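PDB 2VVF: major capsid protein P2 from Pseudoalteromonas phage pm2, which forms the protein shell of the virion as a homotrimeric major capsid protein with a double jelly-roll fold. Local coordinates for residues Leu65-Asn69 and Val81-Phe85; Ile44-Glu50 and Glu115-Asp121; Asp33-Val39 and Ala125-Ala131. The contacts are given in a common frame with arbitrary orientation. Numbering follows the deposited sequence.

Contact 1 (Leu65-Asn69 and Val81-Phe85)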
loop_
_atom_site.group_PDB
_atom_site.type_symbol
_atom_site.label_atom_id
_atom_site.label_comp_id
_atom_site.label_asym_id
_atom_site.label_seq_id
_atom_site.Cartn_x
_atom_site.Cartn_y
_atom_site.Cartn_z
ATOM N N LEU A 65 -4.498 17.364 -15.073
ATOM C CA LEU A 65 -4.305 15.919 -15.092
ATOM C C LEU A 65 -3.131 15.577 -14.182
ATOM O O LEU A 65 -3.105 14.523 -13.545
ATOM C CB LEU A 65 -4.033 15.429 -16.515
ATOM C CG LEU A 65 -3.735 13.933 -16.672
ATOM C CD1 LEU A 65 -4.939 13.089 -16.281
ATOM C CD2 LEU A 65 -3.284 13.607 -18.086
ATOM N N ILE A 66 -2.169 16.494 -14.113
ATOM C CA ILE A 66 -1.000 16.327 -13.259
ATOM C C ILE A 66 -1.431 16.417 -11.798
ATOM O O ILE A 66 -0.945 15.673 -10.947
ATOM C CB ILE A 66 0.076 17.382 -13.574
ATOM C CG1 ILE A 66 0.757 17.074 -14.910
ATOM C CG2 ILE A 66 1.095 17.454 -12.448
ATOM C CD1 ILE A 66 1.702 18.161 -15.375
ATOM N N LEU A 67 -2.355 17.333 -11.521
ATOM C CA LEU A 67 -2.873 17.534 -10.173
ATOM C C LEU A 67 -3.779 16.375 -9.767
ATOM O O LEU A 67 -3.815 15.974 -8.604
ATOM C CB LEU A 67 -3.627 18.861 -10.088
ATOM C CG LEU A 67 -2.768 20.105 -10.329
ATOM C CD1 LEU A 67 -3.604 21.367 -10.265
ATOM C CD2 LEU A 67 -1.624 20.164 -9.332
ATOM N N GLU A 68 -4.503 15.831 -10.739
ATOM C CA GLU A 68 -5.385 14.700 -10.492
ATOM C C GLU A 68 -4.565 13.508 -10.013
ATOM O O GLU A 68 -4.964 12.796 -9.091
ATOM C CB GLU A 68 -6.137 14.332 -11.772
ATOM C CG GLU A 68 -6.759 12.946 -11.759
ATOM C CD GLU A 68 -7.640 12.702 -12.967
ATOM O OE1 GLU A 68 -8.439 13.600 -13.307
ATOM O OE2 GLU A 68 -7.519 11.623 -13.586
ATOM N N ASN A 69 -3.415 13.296 -10.646
ATOM C CA ASN A 69 -2.529 12.194 -10.290
ATOM C C ASN A 69 -1.806 12.474 -8.975
ATOM O O ASN A 69 -1.602 11.570 -8.163
ATOM C CB ASN A 69 -1.514 11.937 -11.408
ATOM C CG ASN A 69 -2.167 11.434 -12.684
ATOM O OD1 ASN A 69 -3.216 10.787 -12.646
ATOM N ND2 ASN A 69 -1.544 11.724 -13.821
ATOM N N VAL A 81 3.096 12.906 -18.451
ATOM C CA VAL A 81 1.829 12.938 -17.732
ATOM C C VAL A 81 0.984 11.767 -18.219
ATOM O O VAL A 81 0.820 11.563 -19.423
ATOM C CB VAL A 81 1.105 14.292 -17.887
ATOM C CG1 VAL A 81 0.598 14.473 -19.307
ATOM C CG2 VAL A 81 -0.032 14.407 -16.880
ATOM N N SER A 82 0.491 10.966 -17.282
ATOM C CA SER A 82 -0.275 9.779 -17.632
ATOM C C SER A 82 -1.777 9.911 -17.440
ATOM O O SER A 82 -2.246 10.612 -16.544
ATOM C CB SER A 82 0.239 8.565 -16.852
ATOM O OG SER A 82 1.634 8.389 -17.033
ATOM N N PHE A 83 -2.522 9.203 -18.281
ATOM C CA PHE A 83 -3.974 9.160 -18.197
ATOM C C PHE A 83 -4.306 7.833 -17.541
ATOM O O PHE A 83 -4.266 6.788 -18.190
ATOM C CB PHE A 83 -4.597 9.197 -19.594
ATOM C CG PHE A 83 -4.566 10.551 -20.242
ATOM C CD1 PHE A 83 -5.693 11.356 -20.252
ATOM C CD2 PHE A 83 -3.419 11.007 -20.871
ATOM C CE1 PHE A 83 -5.668 12.599 -20.861
ATOM C CE2 PHE A 83 -3.391 12.246 -21.483
ATOM C CZ PHE A 83 -4.516 13.041 -21.477
ATOM N N HIS A 84 -4.586 7.867 -16.243
ATOM C CA HIS A 84 -4.901 6.651 -15.507
ATOM C C HIS A 84 -6.378 6.295 -15.607
ATOM O O HIS A 84 -7.198 6.785 -14.828
ATOM C CB HIS A 84 -4.501 6.793 -14.036
ATOM C CG HIS A 84 -3.022 6.850 -13.813
ATOM N ND1 HIS A 84 -2.265 5.728 -13.556
ATOM C CD2 HIS A 84 -2.163 7.896 -13.797
ATOM C CE1 HIS A 84 -1.002 6.079 -13.397
ATOM N NE2 HIS A 84 -0.913 7.390 -13.539
ATOM N N PHE A 85 -6.717 5.433 -16.560
ATOM C CA PHE A 85 -8.097 4.996 -16.716
ATOM C C PHE A 85 -8.378 3.973 -15.628
ATOM O O PHE A 85 -9.384 4.054 -14.922
ATOM C CB PHE A 85 -8.329 4.426 -18.113
ATOM C CG PHE A 85 -8.129 5.435 -19.203
ATOM C CD1 PHE A 85 -9.027 6.474 -19.369
ATOM C CD2 PHE A 85 -7.001 5.396 -20.005
ATOM C CE1 PHE A 85 -8.830 7.430 -20.347
ATOM C CE2 PHE A 85 -6.798 6.349 -20.984
ATOM C CZ PHE A 85 -7.713 7.368 -21.155
HETATM O O HOH W 1 -5.642 10.163 -14.644
HETATM O O HOH W 2 1.323 11.627 -14.164
#
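The helical turn L65-N69 lies across the strand V81-H84, with axes 8.4 Å apart at their closest and N-to-C directions 66° apart. The backbones come nearest at I66 and V81, whose CA atoms are 6.3 Å apart, and have spread to 8.0 Å between the CA atoms of N69 and H84. L65 is the central apolar side chain: its CD2 stands 3.5 Å from the F83 ring centroid, almost on the ring normal, in a CH-pi contact, and lies 3.6 Å from V81 CG2. I66 extends the apolar patch, its CG1 packing 3.4 Å from V81 CG2. This is the N-terminal jelly roll, where helix 63-71, in the connection between strands F and G, packs against strand G, which pairs with strand 28-37. Polar groups fasten the helix further along. N69 ND2 donates to S82 O at 3.0 Å with a nearly straight geometry, thus using a carbonyl of the strand backbone. N69 OD1 is held by R74 and by a water that also bonds E68 OE2 and H84 N, bridging helix and strand. A second water accepts from S82 N and, weakly, from N69 ND2. The S82 hydroxyl turns elsewhere, to D33 and to Y205 of the second subunit.

Contact 2 (Ile44-Glu50 and Glu115-Asp121)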
loop_
_atom_site.group_PDB
_atom_site.type_symbol
_atom_site.label_atom_id
_atom_site.label_comp_id
_atom_site.label_asym_id
_atom_site.label_seq_id
_atom_site.Cartn_x
_atom_site.Cartn_y
_atom_site.Cartn_z
ATOM N N ILE A 44 -1.143 23.246 -22.705
ATOM C CA ILE A 44 -1.918 22.234 -23.418
ATOM C C ILE A 44 -3.351 22.382 -22.923
ATOM O O ILE A 44 -3.737 21.786 -21.916
ATOM C CB ILE A 44 -1.376 20.815 -23.162
ATOM C CG1 ILE A 44 0.073 20.702 -23.638
ATOM C CG2 ILE A 44 -2.252 19.780 -23.849
ATOM C CD1 ILE A 44 0.222 20.658 -25.141
ATOM N N LYS A 45 -4.117 23.229 -23.604
ATOM C CA LYS A 45 -5.477 23.545 -23.186
ATOM C C LYS A 45 -6.592 22.688 -23.774
ATOM O O LYS A 45 -6.396 21.957 -24.742
ATOM C CB LYS A 45 -5.772 25.026 -23.430
ATOM C CG LYS A 45 -4.604 25.951 -23.121
ATOM C CD LYS A 45 -4.767 27.299 -23.807
ATOM C CE LYS A 45 -4.692 27.158 -25.319
ATOM N NZ LYS A 45 -5.082 28.415 -26.020
ATOM N N ASN A 46 -7.769 22.807 -23.167
ATOM C CA ASN A 46 -8.964 22.094 -23.599
ATOM C C ASN A 46 -8.730 20.631 -23.951
ATOM O O ASN A 46 -8.950 20.210 -25.085
ATOM C CB ASN A 46 -9.646 22.834 -24.750
ATOM C CG ASN A 46 -9.783 24.322 -24.482
ATOM O OD1 ASN A 46 -10.214 24.733 -23.403
ATOM N ND2 ASN A 46 -9.390 25.140 -25.454
ATOM N N VAL A 47 -8.307 19.853 -22.961
ATOM C CA VAL A 47 -8.078 18.429 -23.158
ATOM C C VAL A 47 -9.406 17.690 -23.035
ATOM O O VAL A 47 -10.058 17.737 -21.994
ATOM C CB VAL A 47 -7.035 17.887 -22.167
ATOM C CG1 VAL A 47 -6.717 16.429 -22.475
ATOM C CG2 VAL A 47 -5.775 18.739 -22.207
ATOM N N ARG A 48 -9.818 17.035 -24.113
ATOM C CA ARG A 48 -11.079 16.312 -24.116
ATOM C C ARG A 48 -10.918 14.866 -24.556
ATOM O O ARG A 48 -10.327 14.581 -25.597
ATOM C CB ARG A 48 -12.101 17.013 -25.018
ATOM C CG ARG A 48 -11.934 18.524 -25.100
ATOM C CD ARG A 48 -12.533 19.082 -26.385
ATOM N NE ARG A 48 -11.597 19.016 -27.505
ATOM C CZ ARG A 48 -10.845 20.034 -27.915
ATOM N NH1 ARG A 48 -10.914 21.205 -27.299
ATOM N NH2 ARG A 48 -10.021 19.879 -28.944
ATOM N N VAL A 49 -11.467 13.959 -23.757
ATOM C CA VAL A 49 -11.455 12.539 -24.073
ATOM C C VAL A 49 -12.810 12.238 -24.701
ATOM O O VAL A 49 -13.846 12.375 -24.051
ATOM C CB VAL A 49 -11.212 11.684 -22.815
ATOM C CG1 VAL A 49 -11.322 10.208 -23.145
ATOM C CG2 VAL A 49 -9.850 11.999 -22.211
ATOM N N GLU A 50 -12.806 11.886 -25.982
ATOM C CA GLU A 50 -14.052 11.630 -26.693
ATOM C C GLU A 50 -14.222 10.196 -27.178
ATOM O O GLU A 50 -13.323 9.620 -27.791
ATOM C CB GLU A 50 -14.210 12.599 -27.864
ATOM C CG GLU A 50 -13.995 14.056 -27.493
ATOM C CD GLU A 50 -14.209 14.987 -28.666
ATOM O OE1 GLU A 50 -14.216 14.502 -29.816
ATOM O OE2 GLU A 50 -14.374 16.204 -28.437
ATOM N N GLU A 115 -10.771 9.291 -29.099
ATOM C CA GLU A 115 -9.849 10.402 -29.273
ATOM C C GLU A 115 -9.520 11.169 -27.998
ATOM O O GLU A 115 -10.320 11.236 -27.062
ATOM C CB GLU A 115 -10.439 11.383 -30.289
ATOM C CG GLU A 115 -9.543 11.689 -31.471
ATOM C CD GLU A 115 -10.288 12.397 -32.586
ATOM O OE1 GLU A 115 -10.955 11.707 -33.385
ATOM O OE2 GLU A 115 -10.223 13.642 -32.653
ATOM N N ILE A 116 -8.347 11.793 -28.003
ATOM C CA ILE A 116 -7.913 12.651 -26.911
ATOM C C ILE A 116 -7.487 13.967 -27.551
ATOM O O ILE A 116 -6.337 14.130 -27.960
ATOM C CB ILE A 116 -6.771 12.028 -26.090
ATOM C CG1 ILE A 116 -7.274 10.813 -25.311
ATOM C CG2 ILE A 116 -6.193 13.054 -25.128
ATOM C CD1 ILE A 116 -6.219 10.189 -24.424
ATOM N N LYS A 117 -8.442 14.878 -27.692
ATOM C CA LYS A 117 -8.192 16.163 -28.327
ATOM C C LYS A 117 -7.661 17.206 -27.353
ATOM O O LYS A 117 -7.906 17.131 -26.150
ATOM C CB LYS A 117 -9.461 16.676 -29.012
ATOM C CG LYS A 117 -9.962 15.787 -30.137
ATOM C CD LYS A 117 -11.445 16.001 -30.391
ATOM C CE LYS A 117 -11.679 17.053 -31.463
ATOM N NZ LYS A 117 -12.897 16.760 -32.270
ATOM N N PHE A 118 -6.939 18.183 -27.890
ATOM C CA PHE A 118 -6.370 19.256 -27.086
ATOM C C PHE A 118 -5.826 20.352 -27.994
ATOM O O PHE A 118 -5.579 20.123 -29.177
ATOM C CB PHE A 118 -5.257 18.719 -26.179
ATOM C CG PHE A 118 -4.117 18.085 -26.926
ATOM C CD1 PHE A 118 -4.142 16.738 -27.244
ATOM C CD2 PHE A 118 -3.024 18.842 -27.323
ATOM C CE1 PHE A 118 -3.098 16.154 -27.938
ATOM C CE2 PHE A 118 -1.977 18.263 -28.017
ATOM C CZ PHE A 118 -2.013 16.917 -28.324
ATOM N N ASP A 119 -5.644 21.541 -27.433
ATOM C CA ASP A 119 -5.126 22.674 -28.186
ATOM C C ASP A 119 -3.769 23.107 -27.638
ATOM O O ASP A 119 -3.587 23.219 -26.424
ATOM C CB ASP A 119 -6.104 23.850 -28.122
ATOM C CG ASP A 119 -7.523 23.449 -28.474
ATOM O OD1 ASP A 119 -7.698 22.608 -29.381
ATOM O OD2 ASP A 119 -8.465 23.977 -27.846
ATOM N N ILE A 120 -2.818 23.347 -28.534
ATOM C CA ILE A 120 -1.491 23.789 -28.124
ATOM C C ILE A 120 -1.442 25.313 -28.112
ATOM O O ILE A 120 -1.716 25.962 -29.123
ATOM C CB ILE A 120 -0.385 23.193 -29.019
ATOM C CG1 ILE A 120 -0.597 21.689 -29.202
ATOM C CG2 ILE A 120 0.990 23.475 -28.426
ATOM C CD1 ILE A 120 0.494 21.012 -30.004
ATOM N N ASP A 121 -1.114 25.884 -26.958
ATOM C CA ASP A 121 -1.045 27.336 -26.829
ATOM C C ASP A 121 -0.094 27.945 -27.854
ATOM O O ASP A 121 0.867 27.309 -28.286
ATOM C CB ASP A 121 -0.634 27.740 -25.412
ATOM C CG ASP A 121 -0.829 29.223 -25.151
ATOM O OD1 ASP A 121 -1.992 29.657 -25.020
ATOM O OD2 ASP A 121 0.180 29.954 -25.079
#
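E115 starts an antiparallel pairing with strand 44-50, its N and O bonded to E50 O (2.9 Å) and E50 N (2.8 Å). I116 follows on the opposite face, in a non-hydrogen-bonded pair with V49, where I116 CG1 is 4.2 Å from V49 CG2. At K117 the backbone bonds return: K117 O accepts from R48 N and K117 N donates to R48 O, both at 2.8 Å. The K117 side chain shares its face with E50, whose OE1 lies 3.6 Å from K117 NZ in a salt bridge. Opposite F118 the partner strand carries an extra residue, for N46 and V47 together face it. This beta bulge shifts the register by one, and N46 takes left-handed backbone angles. F118 CD2 packs 3.7 Å from I44 CG2, and F118 CB 4.0 Å from V47 CG2 of the bulge itself. D119 restores regular pairing: its N donates to K45 O (2.8 Å) and its O accepts from K45 N (2.9 Å). Its carboxylate, also bonded to S18, receives N46 ND2 at OD2 (2.8 Å) and forms a long salt bridge from OD1 to R48 NH2. I120 meets I44 on the apolar face, while D121, whose OD2 is hydrogen-bonded to A123 N, forms a salt bridge from OD1 to K45 NZ (3.5 Å), whose hydrogen bond is weak. Strands E and H of the jelly roll thus share an apolar face and a charged one, whose sign alternates along E115, K117 and D119 and whose salt bridges run diagonally rather than between directly paired residues.

Contact 3 (Asp33-Val39 and Ala125-Ala131)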
loop_
_atom_site.group_PDB
_atom_site.type_symbol
_atom_site.label_atom_id
_atom_site.label_comp_id
_atom_site.label_asym_id
_atom_site.label_seq_id
_atom_site.Cartn_x
_atom_site.Cartn_y
_atom_site.Cartn_z
ATOM N N ASP A 33 0.603 7.116 -21.424
ATOM C CA ASP A 33 1.683 8.002 -21.004
ATOM C C ASP A 33 2.007 9.036 -22.075
ATOM O O ASP A 33 2.490 8.697 -23.154
ATOM C CB ASP A 33 2.932 7.194 -20.643
ATOM C CG ASP A 33 2.637 6.069 -19.665
ATOM O OD1 ASP A 33 1.916 6.311 -18.674
ATOM O OD2 ASP A 33 3.121 4.941 -19.890
ATOM N N LEU A 34 1.736 10.301 -21.770
ATOM C CA LEU A 34 1.993 11.382 -22.711
ATOM C C LEU A 34 3.261 12.152 -22.363
ATOM O O LEU A 34 3.334 12.815 -21.330
ATOM C CB LEU A 34 0.797 12.337 -22.778
ATOM C CG LEU A 34 0.966 13.573 -23.667
ATOM C CD1 LEU A 34 1.050 13.178 -25.133
ATOM C CD2 LEU A 34 -0.167 14.562 -23.436
ATOM N N ARG A 35 4.256 12.059 -23.238
ATOM C CA ARG A 35 5.519 12.758 -23.044
ATOM C C ARG A 35 5.446 14.120 -23.725
ATOM O O ARG A 35 4.982 14.230 -24.856
ATOM C CB ARG A 35 6.676 11.935 -23.621
ATOM C CG ARG A 35 8.054 12.516 -23.346
ATOM C CD ARG A 35 9.152 11.565 -23.791
ATOM N NE ARG A 35 9.376 10.489 -22.828
ATOM C CZ ARG A 35 9.899 10.664 -21.619
ATOM N NH1 ARG A 35 10.250 11.876 -21.215
ATOM N NH2 ARG A 35 10.070 9.628 -20.812
ATOM N N TYR A 36 5.884 15.158 -23.023
ATOM C CA TYR A 36 5.839 16.512 -23.560
ATOM C C TYR A 36 7.137 17.271 -23.320
ATOM O O TYR A 36 7.838 17.038 -22.333
ATOM C CB TYR A 36 4.674 17.289 -22.944
ATOM C CG TYR A 36 4.794 17.472 -21.445
ATOM C CD1 TYR A 36 4.215 16.564 -20.565
ATOM C CD2 TYR A 36 5.508 18.538 -20.911
ATOM C CE1 TYR A 36 4.335 16.720 -19.193
ATOM C CE2 TYR A 36 5.636 18.700 -19.541
ATOM C CZ TYR A 36 5.047 17.790 -18.686
ATOM O OH TYR A 36 5.171 17.952 -17.325
ATOM N N SER A 37 7.440 18.192 -24.226
ATOM C CA SER A 37 8.633 19.023 -24.128
ATOM C C SER A 37 8.469 20.220 -25.059
ATOM O O SER A 37 7.782 20.132 -26.076
ATOM C CB SER A 37 9.885 18.220 -24.491
ATOM O OG SER A 37 10.114 18.223 -25.889
ATOM N N GLY A 38 9.076 21.343 -24.692
ATOM C CA GLY A 38 8.966 22.559 -25.489
ATOM C C GLY A 38 7.598 23.199 -25.262
ATOM O O GLY A 38 7.170 24.073 -26.016
ATOM N N VAL A 39 6.918 22.749 -24.213
ATOM C CA VAL A 39 5.600 23.265 -23.862
ATOM C C VAL A 39 5.271 22.894 -22.421
ATOM O O VAL A 39 5.698 21.850 -21.930
ATOM C CB VAL A 39 4.513 22.740 -24.828
ATOM C CG1 VAL A 39 4.335 21.234 -24.671
ATOM C CG2 VAL A 39 3.199 23.460 -24.591
ATOM N N ALA A 125 6.911 27.152 -26.732
ATOM C CA ALA A 125 8.270 27.294 -27.249
ATOM C C ALA A 125 8.525 26.454 -28.501
ATOM O O ALA A 125 8.761 26.991 -29.583
ATOM C CB ALA A 125 9.285 26.957 -26.164
ATOM N N GLY A 126 8.495 25.136 -28.342
ATOM C CA GLY A 126 8.724 24.214 -29.451
ATOM C C GLY A 126 8.110 22.860 -29.111
ATOM O O GLY A 126 8.818 21.866 -28.942
ATOM N N PRO A 127 6.786 22.844 -28.994
ATOM C CA PRO A 127 6.036 21.646 -28.629
ATOM C C PRO A 127 6.501 20.344 -29.275
ATOM O O PRO A 127 6.721 20.271 -30.484
ATOM C CB PRO A 127 4.607 21.979 -29.067
ATOM C CG PRO A 127 4.764 23.003 -30.128
ATOM C CD PRO A 127 5.955 23.814 -29.726
ATOM N N LYS A 128 6.619 19.312 -28.444
ATOM C CA LYS A 128 7.008 17.976 -28.881
ATOM C C LYS A 128 6.223 16.992 -28.020
ATOM O O LYS A 128 6.395 16.951 -26.804
ATOM C CB LYS A 128 8.510 17.757 -28.681
ATOM C CG LYS A 128 9.336 17.881 -29.952
ATOM C CD LYS A 128 10.763 18.305 -29.641
ATOM C CE LYS A 128 11.384 19.052 -30.810
ATOM N NZ LYS A 128 12.872 19.048 -30.743
ATOM N N LEU A 129 5.331 16.232 -28.643
ATOM C CA LEU A 129 4.503 15.292 -27.901
ATOM C C LEU A 129 4.445 13.899 -28.514
ATOM O O LEU A 129 4.271 13.742 -29.723
ATOM C CB LEU A 129 3.086 15.844 -27.727
ATOM C CG LEU A 129 2.965 17.268 -27.184
ATOM C CD1 LEU A 129 1.881 18.031 -27.931
ATOM C CD2 LEU A 129 2.679 17.247 -25.692
ATOM N N SER A 130 4.574 12.893 -27.657
ATOM C CA SER A 130 4.504 11.498 -28.070
ATOM C C SER A 130 3.712 10.741 -27.012
ATOM O O SER A 130 3.585 11.202 -25.877
ATOM C CB SER A 130 5.907 10.902 -28.206
ATOM O OG SER A 130 6.659 11.101 -27.023
ATOM N N ALA A 131 3.167 9.588 -27.383
ATOM C CA ALA A 131 2.368 8.811 -26.447
ATOM C C ALA A 131 2.670 7.318 -26.475
ATOM O O ALA A 131 2.979 6.748 -27.524
ATOM C CB ALA A 131 0.884 9.058 -26.685
#
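Backbone hydrogen bonds hold D33-V39 and A125-A131 together as antiparallel neighbours, with strand axes 4.7 Å apart and 166° between their directions. R35 and S130 form a hydrogen-bonded pair, R35 N to S130 O at 2.9 Å and S130 N to R35 O at 3.1 Å. S37 and K128 pair likewise, but both bonds are bent and weak. Beyond the strands, G126 N reaches G38 O at 2.9 Å, extending the pairing into the loops. G38 has positive phi, and a CB there would clash with G126 O, so glycine suits the place on both counts. CA-H...O contacts fill the gaps between these bonds, as from L129 CA to R35 O (3.3 Å).

Apolar contacts gather on the face bearing L34, Y36, L129 and A131. L129 CD2 touches Y36 CB at 3.4 Å, and L34 CD1 lies 4.2 Å from L129 CB; beyond the strand ends, V39 CB adds a looser contact with P127 CB at 4.3 Å. L129 also packs on F118 and I120 of the facing sheet.

The polar ends of R35 and D33 find their partners outside the two segments. R35 makes a salt bridge to D202 of the second subunit, and D33 bonds S82 and Q134 as well as Q209 of the second subunit. Antiparallel neighbours D and I, with an apolar face turned to the opposing sheet, are characteristic of the BIDG sheet of a viral jelly roll.

From the N terminus, the chain first lays down 33-39, then 44-50, and then the helix at 65-69. Contact 1 closes the innermost loop when 81-85 arrives. The chain later returns as 115-121 to close contact 2 around it, and finally as 125-131 to close contact 3 around both, so the three loops nest and none cross. Contacts 2 and 3 belong to opposing sheets of the N-terminal jelly roll and meet where I120 packs on P127 and I44 on V39. Contact 1 joins both: F83 reaches I116 and V47 of contact 2, while V81 pairs with L34 of contact 3. Contacts 1 and 3 also touch the second subunit.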